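Local coordinates for putative ABC-transporter ATP-binding protein (Alicyclobacillus acidocaldarius, PDB 1Z47), which probably binds and hydrolyses ATP as the nucleotide-binding subunit of an ABC transporter thought to import sulfate, at residues Glu231-Lys236 and Ser244-Ser249; Glu183-Val188 and Leu210-Arg215. All coordinates share one frame; numbering follows the deposited sequence.

Contact 1: residues Glu231-Lys236 and Ser244-Ser249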
loop_
_atom_site.group_PDB
_atom_site.type_symbol
_atom_site.label_atom_id
_atom_site.label_comp_id
_atom_site.label_asym_id
_atom_site.label_seq_id
_atom_site.Cartn_x
_atom_site.Cartn_y
_atom_site.Cartn_z
ATOM N N GLU B 231 15.163 -4.906 -10.117
ATOM C CA GLU B 231 16.466 -4.853 -9.492
ATOM C C GLU B 231 17.243 -3.670 -10.045
ATOM O O GLU B 231 17.882 -2.947 -9.289
ATOM C CB GLU B 231 17.239 -6.150 -9.720
ATOM C CG GLU B 231 18.486 -6.211 -8.857
ATOM C CD GLU B 231 19.280 -7.482 -9.047
ATOM O OE1 GLU B 231 20.405 -7.559 -8.497
ATOM O OE2 GLU B 231 18.778 -8.395 -9.738
ATOM N N GLU B 232 17.161 -3.463 -11.356
ATOM C CA GLU B 232 17.852 -2.357 -11.977
ATOM C C GLU B 232 17.446 -1.021 -11.347
ATOM O O GLU B 232 18.301 -0.292 -10.827
ATOM C CB GLU B 232 17.592 -2.350 -13.490
ATOM C CG GLU B 232 18.532 -3.313 -14.231
ATOM C CD GLU B 232 18.192 -3.546 -15.697
ATOM O OE1 GLU B 232 18.967 -4.285 -16.350
ATOM O OE2 GLU B 232 17.177 -3.015 -16.203
ATOM N N VAL B 233 16.148 -0.711 -11.362
ATOM C CA VAL B 233 15.697 0.565 -10.808
ATOM C C VAL B 233 15.926 0.723 -9.309
ATOM O O VAL B 233 16.067 1.845 -8.832
ATOM C CB VAL B 233 14.212 0.843 -11.137
ATOM C CG1 VAL B 233 14.050 0.981 -12.633
ATOM C CG2 VAL B 233 13.323 -0.271 -10.581
ATOM N N TYR B 234 15.998 -0.388 -8.573
ATOM C CA TYR B 234 16.214 -0.341 -7.128
ATOM C C TYR B 234 17.690 -0.254 -6.731
ATOM O O TYR B 234 18.062 0.536 -5.854
ATOM C CB TYR B 234 15.610 -1.583 -6.450
ATOM C CG TYR B 234 15.655 -1.571 -4.923
ATOM C CD1 TYR B 234 14.556 -1.145 -4.164
ATOM C CD2 TYR B 234 16.783 -2.013 -4.239
ATOM C CE1 TYR B 234 14.592 -1.168 -2.760
ATOM C CE2 TYR B 234 16.823 -2.041 -2.849
ATOM C CZ TYR B 234 15.731 -1.621 -2.114
ATOM O OH TYR B 234 15.788 -1.688 -0.742
ATOM N N GLU B 235 18.522 -1.082 -7.359
ATOM C CA GLU B 235 19.940 -1.103 -7.023
ATOM C C GLU B 235 20.804 -0.142 -7.835
ATOM O O GLU B 235 21.833 0.314 -7.341
ATOM C CB GLU B 235 20.476 -2.534 -7.142
ATOM C CG GLU B 235 19.783 -3.520 -6.193
ATOM C CD GLU B 235 20.134 -3.316 -4.722
ATOM O OE1 GLU B 235 20.435 -2.170 -4.311
ATOM O OE2 GLU B 235 20.095 -4.307 -3.960
ATOM N N LYS B 236 20.380 0.171 -9.059
ATOM C CA LYS B 236 21.108 1.078 -9.937
ATOM C C LYS B 236 20.229 2.230 -10.451
ATOM O O LYS B 236 20.043 2.409 -11.656
ATOM C CB LYS B 236 21.713 0.291 -11.108
ATOM C CG LYS B 236 22.650 -0.827 -10.630
ATOM C CD LYS B 236 23.384 -1.525 -11.782
ATOM C CE LYS B 236 22.498 -2.531 -12.507
ATOM N NZ LYS B 236 23.178 -3.174 -13.675
ATOM N N SER B 244 14.872 8.103 -5.108
ATOM C CA SER B 244 13.958 8.534 -4.066
ATOM C C SER B 244 12.526 8.046 -4.271
ATOM O O SER B 244 11.723 8.108 -3.356
ATOM C CB SER B 244 13.951 10.064 -4.010
ATOM O OG SER B 244 15.269 10.542 -4.087
ATOM N N PHE B 245 12.200 7.566 -5.464
ATOM C CA PHE B 245 10.832 7.119 -5.731
ATOM C C PHE B 245 10.651 5.595 -5.645
ATOM O O PHE B 245 9.539 5.131 -5.410
ATOM C CB PHE B 245 10.378 7.631 -7.110
ATOM C CG PHE B 245 8.883 7.669 -7.292
ATOM C CD1 PHE B 245 8.094 8.552 -6.554
ATOM C CD2 PHE B 245 8.256 6.818 -8.201
ATOM C CE1 PHE B 245 6.696 8.593 -6.718
ATOM C CE2 PHE B 245 6.860 6.852 -8.368
ATOM C CZ PHE B 245 6.083 7.743 -7.621
ATOM N N ILE B 246 11.725 4.832 -5.842
ATOM C CA ILE B 246 11.675 3.357 -5.768
ATOM C C ILE B 246 12.270 2.934 -4.426
ATOM O O ILE B 246 13.316 3.456 -4.011
ATOM C CB ILE B 246 12.529 2.689 -6.874
ATOM C CG1 ILE B 246 12.099 3.184 -8.250
ATOM C CG2 ILE B 246 12.407 1.167 -6.789
ATOM C CD1 ILE B 246 10.649 3.118 -8.476
ATOM N N GLY B 247 11.615 1.995 -3.749
ATOM C CA GLY B 247 12.101 1.544 -2.456
ATOM C C GLY B 247 11.918 2.683 -1.473
ATOM O O GLY B 247 11.297 3.696 -1.791
ATOM N N GLU B 248 12.468 2.520 -0.284
ATOM C CA GLU B 248 12.361 3.534 0.748
ATOM C C GLU B 248 13.713 4.207 0.896
ATOM O O GLU B 248 14.747 3.596 0.602
ATOM C CB GLU B 248 11.921 2.871 2.047
ATOM C CG GLU B 248 10.451 2.431 1.959
ATOM C CD GLU B 248 10.007 1.546 3.105
ATOM O OE1 GLU B 248 10.098 0.306 2.959
ATOM O OE2 GLU B 248 9.570 2.092 4.144
ATOM N N SER B 249 13.718 5.456 1.346
ATOM C CA SER B 249 14.998 6.142 1.487
ATOM C C SER B 249 15.021 7.314 2.432
ATOM O O SER B 249 13.993 7.900 2.756
ATOM C CB SER B 249 15.501 6.613 0.109
ATOM O OG SER B 249 14.525 7.406 -0.562
HETATM O O HOH W 1 13.867 -0.116 0.486
#
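Tyr234, near the end of helix 230-235, meets Ile246, the first residue beyond helix 240-245, their CA atoms 6.0 Å apart. No direct hydrogen bond joins 231-236 to 244-249; the close part of the contact is made of carbon contacts. The Ile246 methyl CG2 does most of the touching. It reaches the edge of the tyrosine ring near the ring plane, 4.1 Å from Tyr234 CD1, and also packs on Val233, methyl CG2 against methyl CG2. With CG anti to the backbone N (chi1 -174°), the phenol is carried along the second segment to Gly247, where Tyr234 CE1 comes within 3.7 Å of Gly247 CA, approaching obliquely. Gly247 has a positive phi of 69°, and the ring occupies the place a CB would take, which would lie 2.5 Å from Tyr234 CE1.

The looser side begins at the phenol oxygen. Here one water spans the segments, 2.8 Å from Tyr234 OH and accepting from Glu248 N, while Lys287 also hydrogen-bonds the hydroxyl. Glu248 itself does not touch 231-236, and Glu231 and Glu235 make salt bridges with Arg334 of the second subunit.

The contact sets the last turn of helix 230-235 against the residues that follow helix 240-245, at the point where the chain runs from the ATP-binding domain toward the C-terminal β domain. Arg285 hydrogen-bonds the carbonyls of Tyr234 and Ile246, and Ile246 rests on Leu47 of strand 43-47 and on helix 206-212.

Contact 2: residues Glu183-Val188 and Leu210-Arg215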
loop_
_atom_site.group_PDB
_atom_site.type_symbol
_atom_site.label_atom_id
_atom_site.label_comp_id
_atom_site.label_asym_id
_atom_site.label_seq_id
_atom_site.Cartn_x
_atom_site.Cartn_y
_atom_site.Cartn_z
ATOM N N GLU B 183 -4.439 -9.762 -3.667
ATOM C CA GLU B 183 -4.764 -11.057 -4.262
ATOM C C GLU B 183 -5.007 -10.824 -5.740
ATOM O O GLU B 183 -4.616 -11.632 -6.573
ATOM C CB GLU B 183 -6.010 -11.687 -3.622
ATOM C CG GLU B 183 -5.859 -12.010 -2.144
ATOM C CD GLU B 183 -7.145 -12.537 -1.522
ATOM O OE1 GLU B 183 -7.164 -12.761 -0.287
ATOM O OE2 GLU B 183 -8.138 -12.732 -2.267
ATOM N N LEU B 184 -5.646 -9.710 -6.076
ATOM C CA LEU B 184 -5.894 -9.417 -7.484
ATOM C C LEU B 184 -4.624 -9.290 -8.333
ATOM O O LEU B 184 -4.529 -9.865 -9.432
ATOM C CB LEU B 184 -6.729 -8.133 -7.620
ATOM C CG LEU B 184 -8.240 -8.324 -7.464
ATOM C CD1 LEU B 184 -8.949 -7.003 -7.693
ATOM C CD2 LEU B 184 -8.723 -9.393 -8.470
ATOM N N ARG B 185 -3.639 -8.536 -7.852
ATOM C CA ARG B 185 -2.429 -8.374 -8.652
ATOM C C ARG B 185 -1.742 -9.716 -8.862
ATOM O O ARG B 185 -1.160 -9.939 -9.908
ATOM C CB ARG B 185 -1.457 -7.391 -7.999
ATOM C CG ARG B 185 -0.893 -7.861 -6.696
ATOM C CD ARG B 185 0.254 -6.953 -6.248
ATOM N NE ARG B 185 0.433 -6.960 -4.799
ATOM C CZ ARG B 185 0.495 -8.054 -4.040
ATOM N NH1 ARG B 185 0.394 -9.265 -4.577
ATOM N NH2 ARG B 185 0.654 -7.935 -2.725
ATOM N N THR B 186 -1.816 -10.612 -7.882
ATOM C CA THR B 186 -1.191 -11.921 -8.030
ATOM C C THR B 186 -1.945 -12.718 -9.097
ATOM O O THR B 186 -1.352 -13.487 -9.854
ATOM C CB THR B 186 -1.185 -12.696 -6.685
ATOM O OG1 THR B 186 -0.260 -12.070 -5.791
ATOM C CG2 THR B 186 -0.761 -14.138 -6.886
ATOM N N PHE B 187 -3.249 -12.499 -9.175
ATOM C CA PHE B 187 -4.068 -13.195 -10.155
ATOM C C PHE B 187 -3.791 -12.684 -11.562
ATOM O O PHE B 187 -3.604 -13.482 -12.500
ATOM C CB PHE B 187 -5.543 -13.002 -9.815
ATOM C CG PHE B 187 -6.465 -13.590 -10.821
ATOM C CD1 PHE B 187 -6.444 -14.947 -11.082
ATOM C CD2 PHE B 187 -7.365 -12.786 -11.500
ATOM C CE1 PHE B 187 -7.307 -15.498 -12.015
ATOM C CE2 PHE B 187 -8.223 -13.320 -12.427
ATOM C CZ PHE B 187 -8.200 -14.681 -12.684
ATOM N N VAL B 188 -3.768 -11.359 -11.708
ATOM C CA VAL B 188 -3.513 -10.731 -12.996
ATOM C C VAL B 188 -2.161 -11.210 -13.521
ATOM O O VAL B 188 -2.007 -11.472 -14.717
ATOM C CB VAL B 188 -3.498 -9.178 -12.884
ATOM C CG1 VAL B 188 -2.854 -8.571 -14.129
ATOM C CG2 VAL B 188 -4.930 -8.633 -12.720
ATOM N N LEU B 210 7.425 -3.208 -8.466
ATOM C CA LEU B 210 8.494 -4.192 -8.264
ATOM C C LEU B 210 7.939 -5.605 -8.198
ATOM O O LEU B 210 8.568 -6.566 -8.655
ATOM C CB LEU B 210 9.253 -3.937 -6.955
ATOM C CG LEU B 210 10.039 -2.630 -6.775
ATOM C CD1 LEU B 210 10.529 -2.554 -5.316
ATOM C CD2 LEU B 210 11.215 -2.556 -7.749
ATOM N N GLU B 211 6.761 -5.725 -7.603
ATOM C CA GLU B 211 6.139 -7.019 -7.427
ATOM C C GLU B 211 5.675 -7.746 -8.678
ATOM O O GLU B 211 5.873 -8.962 -8.801
ATOM C CB GLU B 211 4.947 -6.894 -6.501
ATOM C CG GLU B 211 4.103 -8.144 -6.504
ATOM C CD GLU B 211 4.111 -8.861 -5.183
ATOM O OE1 GLU B 211 5.123 -8.789 -4.446
ATOM O OE2 GLU B 211 3.095 -9.515 -4.893
ATOM N N VAL B 212 5.041 -7.029 -9.601
ATOM C CA VAL B 212 4.526 -7.709 -10.775
ATOM C C VAL B 212 5.142 -7.396 -12.125
ATOM O O VAL B 212 4.983 -8.182 -13.045
ATOM C CB VAL B 212 2.984 -7.521 -10.897
ATOM C CG1 VAL B 212 2.287 -7.977 -9.610
ATOM C CG2 VAL B 212 2.660 -6.091 -11.183
ATOM N N ALA B 213 5.859 -6.284 -12.257
ATOM C CA ALA B 213 6.414 -5.943 -13.576
ATOM C C ALA B 213 7.732 -6.608 -13.970
ATOM O O ALA B 213 8.591 -6.884 -13.119
ATOM C CB ALA B 213 6.551 -4.431 -13.696
ATOM N N ASP B 214 7.871 -6.875 -15.269
ATOM C CA ASP B 214 9.113 -7.435 -15.813
ATOM C C ASP B 214 10.098 -6.263 -15.847
ATOM O O ASP B 214 11.250 -6.399 -15.436
ATOM C CB ASP B 214 8.868 -7.992 -17.211
ATOM C CG ASP B 214 7.974 -9.225 -17.186
ATOM O OD1 ASP B 214 6.993 -9.265 -17.945
ATOM O OD2 ASP B 214 8.284 -10.134 -16.407
ATOM N N ARG B 215 9.626 -5.126 -16.340
ATOM C CA ARG B 215 10.405 -3.882 -16.362
ATOM C C ARG B 215 9.500 -2.703 -16.003
ATOM O O ARG B 215 8.296 -2.692 -16.282
ATOM C CB ARG B 215 11.069 -3.617 -17.723
ATOM C CG ARG B 215 12.293 -4.513 -17.988
ATOM C CD ARG B 215 13.048 -4.038 -19.203
ATOM N NE ARG B 215 12.215 -4.098 -20.396
ATOM C CZ ARG B 215 12.453 -3.420 -21.505
ATOM N NH1 ARG B 215 13.512 -2.609 -21.573
ATOM N NH2 ARG B 215 11.646 -3.562 -22.548
#
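Glu211 meets Arg185 in a salt bridge that rests on charge alone: Glu211 OE2 lies 2.7 Å from Arg185 NH1 but well out of the guanidinium plane, with no N-H directed at it. The carboxylate sits over one face of the guanidinium, displaced toward its rim, and the two planes are 63° apart. With Glu211 CG anti to the backbone N (chi1 168°), CG is carried to 4.0 Å from Arg185 CD, and the bend at chi2 (114°) turns the carboxylate over that face. Glu211 OE1 pairs with Lys309 of the second subunit, so this buried acid is close to two positive charges, which would probably stabilise its ionised form. A leucine in place of Arg185 takes away the charge beside OE2 and would probably let that oxygen shift.

Helix 178-195 is the crossover of a β-α-β unit between the adjacent parallel strands 166-170 and 198-203, and helix 206-212 leads on to parallel strand 215-220, as in P-loop NTPases; the contact joins these two helices.

Next, Val212 supplies the apolar part. Its CG1 lies 4.0 Å from Arg185 O and 4.1 Å from Arg185 CD, meeting both backbone and aliphatic chain, and Val212 also packs on Phe201 of strand 198-203. Ala213 then leaves helical angles. Beyond it, Asp214 forms a salt bridge with Arg189 of helix 178-195, and Arg215 enters strand 215-220.

Following the chain from the N terminus, contact 2 opens in helix 178-195, after the earlier strands and helices of the domain, and closes in helix 206-212 beyond strand 198-203, a loop with 21 residues between its segments. Strands 215-220 and 223-228 follow before contact 1 opens at 231-236; it closes at 244-249 after seven intervening residues. The contacts are in series, neither nested nor crossed. Their centres are about 17 Å apart, yet they touch through Leu210, whose CD2 lies 4.0 Å from Ile246 CG2. Helix 206-212 thus joins the helical flank of the nucleotide-binding core to the two short helices leading to the C-terminal β domain, and both contacts border the second subunit.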